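C-type lectin domain family 4, member a4 (Mus musculus, PDB 3VYK) binds N-glycans bearing a bisecting N-acetylglucosamine through a calcium-dependent C-type lectin domain and probably serves as an inhibitory pattern recognition receptor of dendritic cells. Local coordinates at residues K8-S12 against H13-I17; A23-N26 against E27-K31; A46-D49 against F50-N54. All coordinates share one frame; numbering follows the deposited sequence.

Interaction 1 of 3, residues K8-S12 against H13-I17; sequences KPFVS and HCYFI
F10 and Y15 pack against each other on one face of a tight beta hairpin, strand 8-10 with the start of strand 13-19. A type II' turn from F10 to H13 closes the hairpin. The tight part is the F10-Y15 step. F10 CB lies 3.6 Å from Y15 CE2, obliquely to the tyrosine ring. Y15 CG stands anti to its own carbonyl carbon (chi1 -62°), and this sets the ring beside strand 8-10. There K8 O sits at the ring edge, in plane, 3.5 Å from Y15 CD2. The same K8 O accepts from Y15 N, and K8 N gives a nearly straight 2.8 Å bond to Y15 O. The next hydrogen-bonded pair is F10 with H13, where F10 N meets H13 O at 2.9 Å. H13 N returns a bond to F10 O.

The turn end is looser and wetter. A water donates to F10 O at 2.7 Å and also bonds H13 ND1, meeting the imidazole edge in plane. Its link to Y15 OH is weak. V11 is the exposed turn residue, and its O takes a bond from K129 NZ. On the other face, C14 is tied to C3 by a disulfide. The chemistry implies a hairpin held by paired backbone bonds. At the turn F10 O takes two bonds, from H13 N and from the water, and the water also links it to the H13 ring.

Interaction 2 of 3, residues A23-N26 against E27-K31; sequences ASWN and ESEEK
S28 grips S24 O twice at the start of helix 25-34 of the C-type lectin domain, beside the capping box of S24 and E27. S28 N and S28 OG both donate to S24 O at 2.8 Å, from opposite faces of the carbonyl plane. The buried S28 hydroxyl is thereby satisfied inside the helix.

In the capping box S24 is the N-cap. Its OG accepts from E27 N at 3.2 Å. In return, E27 OE1 accepts from S24 N at 3.2 Å, on the anti side of the carboxylate and 26° out of its plane. A weak bond from S24 OG also reaches E27 OE1. S24 OG lies between its backbone N and carbonyl carbon (chi1 72°), which turns the hydroxyl toward the first turn of the helix. The carboxylate lies near the helix N-terminus, and this probably suits its negative charge. The regular helix bonds follow, E29 N to W25 O and E30 N to N26 O.

Outward from these bonds the contact is packing. A23 CB touches S28 OG and E27 OE1, each at 3.7 Å. W25 and E29 run side by side in the same direction. The indole is fixed by NE1 bonding I63 O, and it meets F62 edge-to-face. E29 OE1 bonds L39 N, so the helix is pinned to strands 38-39 and 61-67. E29 CB makes a CH-pi contact over one face of the W25 six-membered ring, offset toward the rim, 4.3 Å from its centroid and 16° off the ring normal.

Interaction 3 of 3, residues A46-D49 against F50-N54; sequences AEQD and FITSN
Q48 and T52 meet one turn apart on helix 45-53, their side chains crossing obliquely. The backbone bond from T52 N to Q48 O, 2.9 Å long, joins the same two residues. Only the tip of the Q48 side chain reaches residues 50-54. CG is anti to the backbone N (chi1 173°), and the chain then bends at chi2 (78°). The bend turns the amide outward, and NE2 runs on toward T52. At the tip the two amide atoms differ. OE1 accepts from W112 NE1, outside the helix. NE2 lies 3.8 Å from T52 CG2, a plain van der Waals contact. I42, F87 and I103 pack round the buried side chain.

T52 is split between two surroundings. Its methyl CG2 turns inward, 3.4 Å from Q48 O, and the residue also touches I103. Its hydroxyl turns outward to water. That water accepts from T52 OG1 at 2.7 Å and donates to D49 OD1 at 2.7 Å, so it bridges the two side chains.

I51 can be followed from CB to its tip against the preceding turn. CB lies 3.5 Å from E47 O. CG1 comes closer to E47 O, at 3.3 Å, and CD1 stays beside E47 O at 3.4 Å. I51 N bonds that same oxygen. The isoleucine also touches V40, I42 and I103. E47 points elsewhere, with its carboxylate held by S44 OG and H43 N. S53 OG donates to F50 O. The helix is therefore largely amphipathic. Carbon surfaces and the W112-bound amide face the domain interior, F50 lies against F10 and Y15 of the hairpin, and the water-bridged acid and hydroxyl lie on the outer side.

The three interactions come in chain order within one C-type lectin domain. Interaction 1 is the N-terminal hairpin, interaction 2 the start of helix 25-34, and interaction 3 most of helix 45-53. Interactions 1 and 3 have centres about 10 Å apart and touch, with the F50 ring stacked on F10 and meeting Y15. Helix 45-53 thus covers one face of the hairpin. Interaction 2 lies about 19 Å from interaction 1 and 21 Å from interaction 3, centre to centre, and on the opposite side of the chain's centre from interaction 3. Both helices pack on the shared mixed sheet. All three belong to the scaffold of the domain, apart from the residues of the calcium and glycan site.

Interaction 1 of 3, residues K8-S12 against H13-I17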
loop_
_atom_site.group_PDB
_atom_site.type_symbol
_atom_site.label_atom_id
_atom_site.label_comp_id
_atom_site.label_asym_id
_atom_site.label_seq_id
_atom_site.Cartn_x
_atom_site.Cartn_y
_atom_site.Cartn_z
ATOM N N LYS A 8 -4.318 10.429 9.467
ATOM C CA LYS A 8 -4.308 11.594 8.572
ATOM C C LYS A 8 -5.501 11.576 7.613
ATOM O O LYS A 8 -5.757 10.557 6.967
ATOM C CB LYS A 8 -3.005 11.643 7.758
ATOM C CG LYS A 8 -1.718 11.863 8.556
ATOM C CD LYS A 8 -1.585 13.310 9.011
ATOM C CE LYS A 8 -0.183 13.626 9.505
ATOM N NZ LYS A 8 0.725 14.116 8.432
ATOM N N PRO A 9 -6.241 12.695 7.514
ATOM C CA PRO A 9 -7.385 12.740 6.610
ATOM C C PRO A 9 -7.001 13.076 5.184
ATOM O O PRO A 9 -6.098 13.875 4.944
ATOM C CB PRO A 9 -8.238 13.867 7.186
ATOM C CG PRO A 9 -7.237 14.798 7.783
ATOM C CD PRO A 9 -6.123 13.933 8.310
ATOM N N PHE A 10 -7.717 12.474 4.242
ATOM C CA PHE A 10 -7.602 12.871 2.850
ATOM C C PHE A 10 -8.944 12.618 2.211
ATOM O O PHE A 10 -9.307 11.469 1.920
ATOM C CB PHE A 10 -6.460 12.127 2.138
ATOM C CG PHE A 10 -6.253 12.549 0.708
ATOM C CD1 PHE A 10 -5.715 13.797 0.401
ATOM C CD2 PHE A 10 -6.570 11.688 -0.339
ATOM C CE1 PHE A 10 -5.512 14.179 -0.922
ATOM C CE2 PHE A 10 -6.375 12.071 -1.660
ATOM C CZ PHE A 10 -5.843 13.314 -1.951
ATOM N N VAL A 11 -9.670 13.720 2.016
ATOM C CA VAL A 11 -11.025 13.732 1.437
ATOM C C VAL A 11 -11.959 12.809 2.234
ATOM O O VAL A 11 -12.288 13.131 3.368
ATOM C CB VAL A 11 -11.036 13.510 -0.099
ATOM C CG1 VAL A 11 -12.382 13.906 -0.694
ATOM C CG2 VAL A 11 -9.945 14.346 -0.759
ATOM N N SER A 12 -12.343 11.664 1.671
ATOM C CA SER A 12 -13.321 10.786 2.312
ATOM C C SER A 12 -12.714 9.708 3.211
ATOM O O SER A 12 -13.455 8.952 3.831
ATOM C CB SER A 12 -14.192 10.118 1.249
ATOM O OG SER A 12 -13.405 9.346 0.360
ATOM N N HIS A 13 -11.384 9.636 3.289
ATOM C CA HIS A 13 -10.718 8.577 4.053
ATOM C C HIS A 13 -9.771 9.076 5.118
ATOM O O HIS A 13 -9.328 10.237 5.105
ATOM C CB HIS A 13 -9.933 7.654 3.126
ATOM C CG HIS A 13 -10.783 6.844 2.189
ATOM N ND1 HIS A 13 -11.065 7.254 0.934
ATOM C CD2 HIS A 13 -11.401 5.607 2.351
ATOM C CE1 HIS A 13 -11.832 6.326 0.324
ATOM N NE2 HIS A 13 -12.042 5.323 1.194
ATOM N N CYS A 14 -9.463 8.177 6.053
ATOM C CA CYS A 14 -8.412 8.353 7.055
ATOM C C CYS A 14 -7.305 7.338 6.812
ATOM O O CYS A 14 -7.572 6.171 6.492
ATOM C CB CYS A 14 -8.965 8.131 8.466
ATOM S SG CYS A 14 -10.326 9.225 8.917
ATOM N N TYR A 15 -6.066 7.785 7.004
ATOM C CA TYR A 15 -4.876 6.974 6.715
ATOM C C TYR A 15 -3.988 6.838 7.942
ATOM O O TYR A 15 -3.781 7.791 8.680
ATOM C CB TYR A 15 -4.098 7.593 5.547
ATOM C CG TYR A 15 -4.907 7.618 4.277
ATOM C CD1 TYR A 15 -4.749 6.631 3.318
ATOM C CD2 TYR A 15 -5.857 8.619 4.046
ATOM C CE1 TYR A 15 -5.507 6.636 2.155
ATOM C CE2 TYR A 15 -6.626 8.628 2.900
ATOM C CZ TYR A 15 -6.440 7.646 1.946
ATOM O OH TYR A 15 -7.201 7.650 0.801
ATOM N N PHE A 16 -3.453 5.640 8.145
ATOM C CA PHE A 16 -2.549 5.386 9.265
ATOM C C PHE A 16 -1.262 4.795 8.721
ATOM O O PHE A 16 -1.291 3.807 7.978
ATOM C CB PHE A 16 -3.178 4.418 10.269
ATOM C CG PHE A 16 -2.381 4.260 11.535
ATOM C CD1 PHE A 16 -2.468 5.205 12.548
ATOM C CD2 PHE A 16 -1.538 3.166 11.706
ATOM C CE1 PHE A 16 -1.728 5.063 13.714
ATOM C CE2 PHE A 16 -0.793 3.017 12.871
ATOM C CZ PHE A 16 -0.887 3.969 13.872
ATOM N N ILE A 17 -0.142 5.406 9.091
ATOM C CA ILE A 17 1.166 4.958 8.648
ATOM C C ILE A 17 1.736 4.066 9.738
ATOM O O ILE A 17 2.075 4.542 10.825
ATOM C CB ILE A 17 2.119 6.146 8.365
ATOM C CG1 ILE A 17 1.435 7.224 7.503
ATOM C CG2 ILE A 17 3.442 5.644 7.786
ATOM C CD1 ILE A 17 0.978 6.772 6.123
HETATM O O HOH W 1 -9.920 9.697 -0.005
#

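Interaction 2 of 3, residues A23-N26 against E27-K31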
loop_
_atom_site.group_PDB
_atom_site.type_symbol
_atom_site.label_atom_id
_atom_site.label_comp_id
_atom_site.label_asym_id
_atom_site.label_seq_id
_atom_site.Cartn_x
_atom_site.Cartn_y
_atom_site.Cartn_z
ATOM N N ALA A 23 5.892 -6.319 9.559
ATOM C CA ALA A 23 5.123 -7.552 9.532
ATOM C C ALA A 23 4.961 -7.990 8.090
ATOM O O ALA A 23 5.095 -7.172 7.169
ATOM C CB ALA A 23 3.757 -7.341 10.174
ATOM N N SER A 24 4.672 -9.275 7.900
ATOM C CA SER A 24 4.291 -9.805 6.589
ATOM C C SER A 24 3.018 -9.142 6.060
ATOM O O SER A 24 2.330 -8.414 6.782
ATOM C CB SER A 24 4.056 -11.311 6.686
ATOM O OG SER A 24 2.847 -11.572 7.388
ATOM N N TRP A 25 2.693 -9.402 4.798
ATOM C CA TRP A 25 1.472 -8.842 4.230
ATOM C C TRP A 25 0.243 -9.270 5.003
ATOM O O TRP A 25 -0.569 -8.430 5.395
ATOM C CB TRP A 25 1.344 -9.177 2.751
ATOM C CG TRP A 25 0.177 -8.458 2.129
ATOM C CD1 TRP A 25 0.187 -7.233 1.463
ATOM C CD2 TRP A 25 -1.220 -8.883 2.135
ATOM N NE1 TRP A 25 -1.073 -6.898 1.052
ATOM C CE2 TRP A 25 -1.965 -7.844 1.427
ATOM C CE3 TRP A 25 -1.905 -9.994 2.627
ATOM C CZ2 TRP A 25 -3.339 -7.917 1.251
ATOM C CZ3 TRP A 25 -3.290 -10.060 2.438
ATOM C CH2 TRP A 25 -3.987 -9.047 1.762
ATOM N N ASN A 26 0.099 -10.572 5.239
ATOM C CA ASN A 26 -1.079 -11.076 5.952
ATOM C C ASN A 26 -1.187 -10.518 7.378
ATOM O O ASN A 26 -2.268 -10.116 7.807
ATOM C CB ASN A 26 -1.138 -12.612 5.912
ATOM C CG ASN A 26 -1.815 -13.136 4.653
ATOM O OD1 ASN A 26 -3.039 -13.063 4.504
ATOM N ND2 ASN A 26 -1.027 -13.673 3.745
ATOM N N GLU A 27 -0.061 -10.453 8.086
ATOM C CA GLU A 27 -0.041 -9.895 9.437
ATOM C C GLU A 27 -0.380 -8.399 9.422
ATOM O O GLU A 27 -1.074 -7.910 10.314
ATOM C CB GLU A 27 1.312 -10.138 10.111
ATOM C CG GLU A 27 1.586 -11.587 10.491
ATOM C CD GLU A 27 3.053 -11.851 10.805
ATOM O OE1 GLU A 27 3.932 -11.033 10.429
ATOM O OE2 GLU A 27 3.337 -12.897 11.429
ATOM N N SER A 28 0.104 -7.688 8.402
ATOM C CA SER A 28 -0.199 -6.262 8.218
ATOM C C SER A 28 -1.680 -6.013 7.985
ATOM O O SER A 28 -2.268 -5.105 8.586
ATOM C CB SER A 28 0.614 -5.690 7.051
ATOM O OG SER A 28 1.995 -5.733 7.341
ATOM N N GLU A 29 -2.282 -6.808 7.104
ATOM C CA GLU A 29 -3.719 -6.705 6.861
ATOM C C GLU A 29 -4.522 -6.995 8.131
ATOM O O GLU A 29 -5.540 -6.350 8.374
ATOM C CB GLU A 29 -4.162 -7.605 5.700
ATOM C CG GLU A 29 -5.672 -7.687 5.462
ATOM C CD GLU A 29 -6.350 -6.356 5.138
ATOM O OE1 GLU A 29 -5.658 -5.335 4.931
ATOM O OE2 GLU A 29 -7.597 -6.341 5.078
ATOM N N GLU A 30 -4.036 -7.933 8.944
ATOM C CA GLU A 30 -4.664 -8.252 10.229
ATOM C C GLU A 30 -4.608 -7.053 11.190
ATOM O O GLU A 30 -5.609 -6.734 11.845
ATOM C CB GLU A 30 -4.005 -9.499 10.839
ATOM C CG GLU A 30 -4.612 -9.995 12.147
ATOM C CD GLU A 30 -3.782 -11.086 12.814
ATOM O OE1 GLU A 30 -2.757 -11.522 12.238
ATOM O OE2 GLU A 30 -4.158 -11.515 13.930
ATOM N N LYS A 31 -3.455 -6.380 11.252
ATOM C CA LYS A 31 -3.308 -5.177 12.076
ATOM C C LYS A 31 -4.276 -4.084 11.643
ATOM O O LYS A 31 -4.907 -3.444 12.481
ATOM C CB LYS A 31 -1.873 -4.643 12.052
ATOM C CG LYS A 31 -0.865 -5.526 12.768
ATOM C CD LYS A 31 0.519 -4.909 12.726
ATOM C CE LYS A 31 1.567 -5.843 13.302
ATOM N NZ LYS A 31 2.854 -5.137 13.532
#

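Interaction 3 of 3, residues A46-D49 against F50-N54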
loop_
_atom_site.group_PDB
_atom_site.type_symbol
_atom_site.label_atom_id
_atom_site.label_comp_id
_atom_site.label_asym_id
_atom_site.label_seq_id
_atom_site.Cartn_x
_atom_site.Cartn_y
_atom_site.Cartn_z
ATOM N N ALA A 46 -3.394 11.668 -6.944
ATOM C CA ALA A 46 -3.607 12.486 -5.749
ATOM C C ALA A 46 -3.462 11.649 -4.490
ATOM O O ALA A 46 -2.763 12.053 -3.578
ATOM C CB ALA A 46 -4.964 13.175 -5.784
ATOM N N GLU A 47 -4.109 10.484 -4.455
ATOM C CA GLU A 47 -3.968 9.580 -3.313
ATOM C C GLU A 47 -2.533 9.087 -3.154
ATOM O O GLU A 47 -1.998 9.123 -2.050
ATOM C CB GLU A 47 -4.898 8.381 -3.440
ATOM C CG GLU A 47 -6.374 8.712 -3.340
ATOM C CD GLU A 47 -7.201 7.621 -3.957
ATOM O OE1 GLU A 47 -7.096 6.473 -3.494
ATOM O OE2 GLU A 47 -7.928 7.914 -4.938
ATOM N N GLN A 48 -1.929 8.616 -4.251
ATOM C CA GLN A 48 -0.526 8.183 -4.235
ATOM C C GLN A 48 0.400 9.258 -3.646
ATOM O O GLN A 48 1.164 8.978 -2.731
ATOM C CB GLN A 48 -0.069 7.798 -5.647
ATOM C CG GLN A 48 1.419 7.487 -5.760
ATOM C CD GLN A 48 1.790 6.112 -5.247
ATOM O OE1 GLN A 48 0.933 5.319 -4.861
ATOM N NE2 GLN A 48 3.092 5.829 -5.245
ATOM N N ASP A 49 0.304 10.492 -4.158
ATOM C CA ASP A 49 1.164 11.582 -3.696
ATOM C C ASP A 49 0.866 12.010 -2.248
ATOM O O ASP A 49 1.780 12.378 -1.502
ATOM C CB ASP A 49 1.054 12.790 -4.633
ATOM C CG ASP A 49 1.735 12.572 -5.975
ATOM O OD1 ASP A 49 2.534 11.631 -6.120
ATOM O OD2 ASP A 49 1.478 13.354 -6.906
ATOM N N PHE A 50 -0.403 11.957 -1.850
ATOM C CA PHE A 50 -0.756 12.193 -0.453
ATOM C C PHE A 50 -0.071 11.153 0.437
ATOM O O PHE A 50 0.541 11.493 1.448
ATOM C CB PHE A 50 -2.274 12.182 -0.220
ATOM C CG PHE A 50 -2.639 12.197 1.244
ATOM C CD1 PHE A 50 -2.904 11.007 1.935
ATOM C CD2 PHE A 50 -2.664 13.403 1.949
ATOM C CE1 PHE A 50 -3.207 11.032 3.287
ATOM C CE2 PHE A 50 -2.966 13.426 3.288
ATOM C CZ PHE A 50 -3.227 12.243 3.963
ATOM N N ILE A 51 -0.183 9.885 0.055
ATOM C CA ILE A 51 0.383 8.815 0.865
ATOM C C ILE A 51 1.898 8.963 0.972
ATOM O O ILE A 51 2.440 8.952 2.088
ATOM C CB ILE A 51 -0.015 7.429 0.330
ATOM C CG1 ILE A 51 -1.514 7.186 0.546
ATOM C CG2 ILE A 51 0.816 6.330 0.997
ATOM C CD1 ILE A 51 -2.102 6.145 -0.382
ATOM N N THR A 52 2.583 9.145 -0.153
ATOM C CA THR A 52 4.051 9.196 -0.092
ATOM C C THR A 52 4.600 10.402 0.678
ATOM O O THR A 52 5.675 10.320 1.264
ATOM C CB THR A 52 4.721 9.070 -1.474
ATOM O OG1 THR A 52 4.400 10.210 -2.280
ATOM C CG2 THR A 52 4.284 7.791 -2.161
ATOM N N SER A 53 3.852 11.502 0.700
ATOM C CA SER A 53 4.248 12.669 1.494
ATOM C C SER A 53 4.390 12.333 2.981
ATOM O O SER A 53 5.115 13.018 3.705
ATOM C CB SER A 53 3.245 13.820 1.297
ATOM O OG SER A 53 2.119 13.685 2.135
ATOM N N ASN A 54 3.690 11.285 3.411
ATOM C CA ASN A 54 3.635 10.853 4.805
ATOM C C ASN A 54 4.602 9.718 5.171
ATOM O O ASN A 54 4.578 9.231 6.303
ATOM C CB ASN A 54 2.201 10.442 5.146
ATOM C CG ASN A 54 1.281 11.632 5.310
ATOM O OD1 ASN A 54 0.537 12.002 4.397
ATOM N ND2 ASN A 54 1.331 12.247 6.481
HETATM O O HOH W 2 4.580 10.211 -4.965
#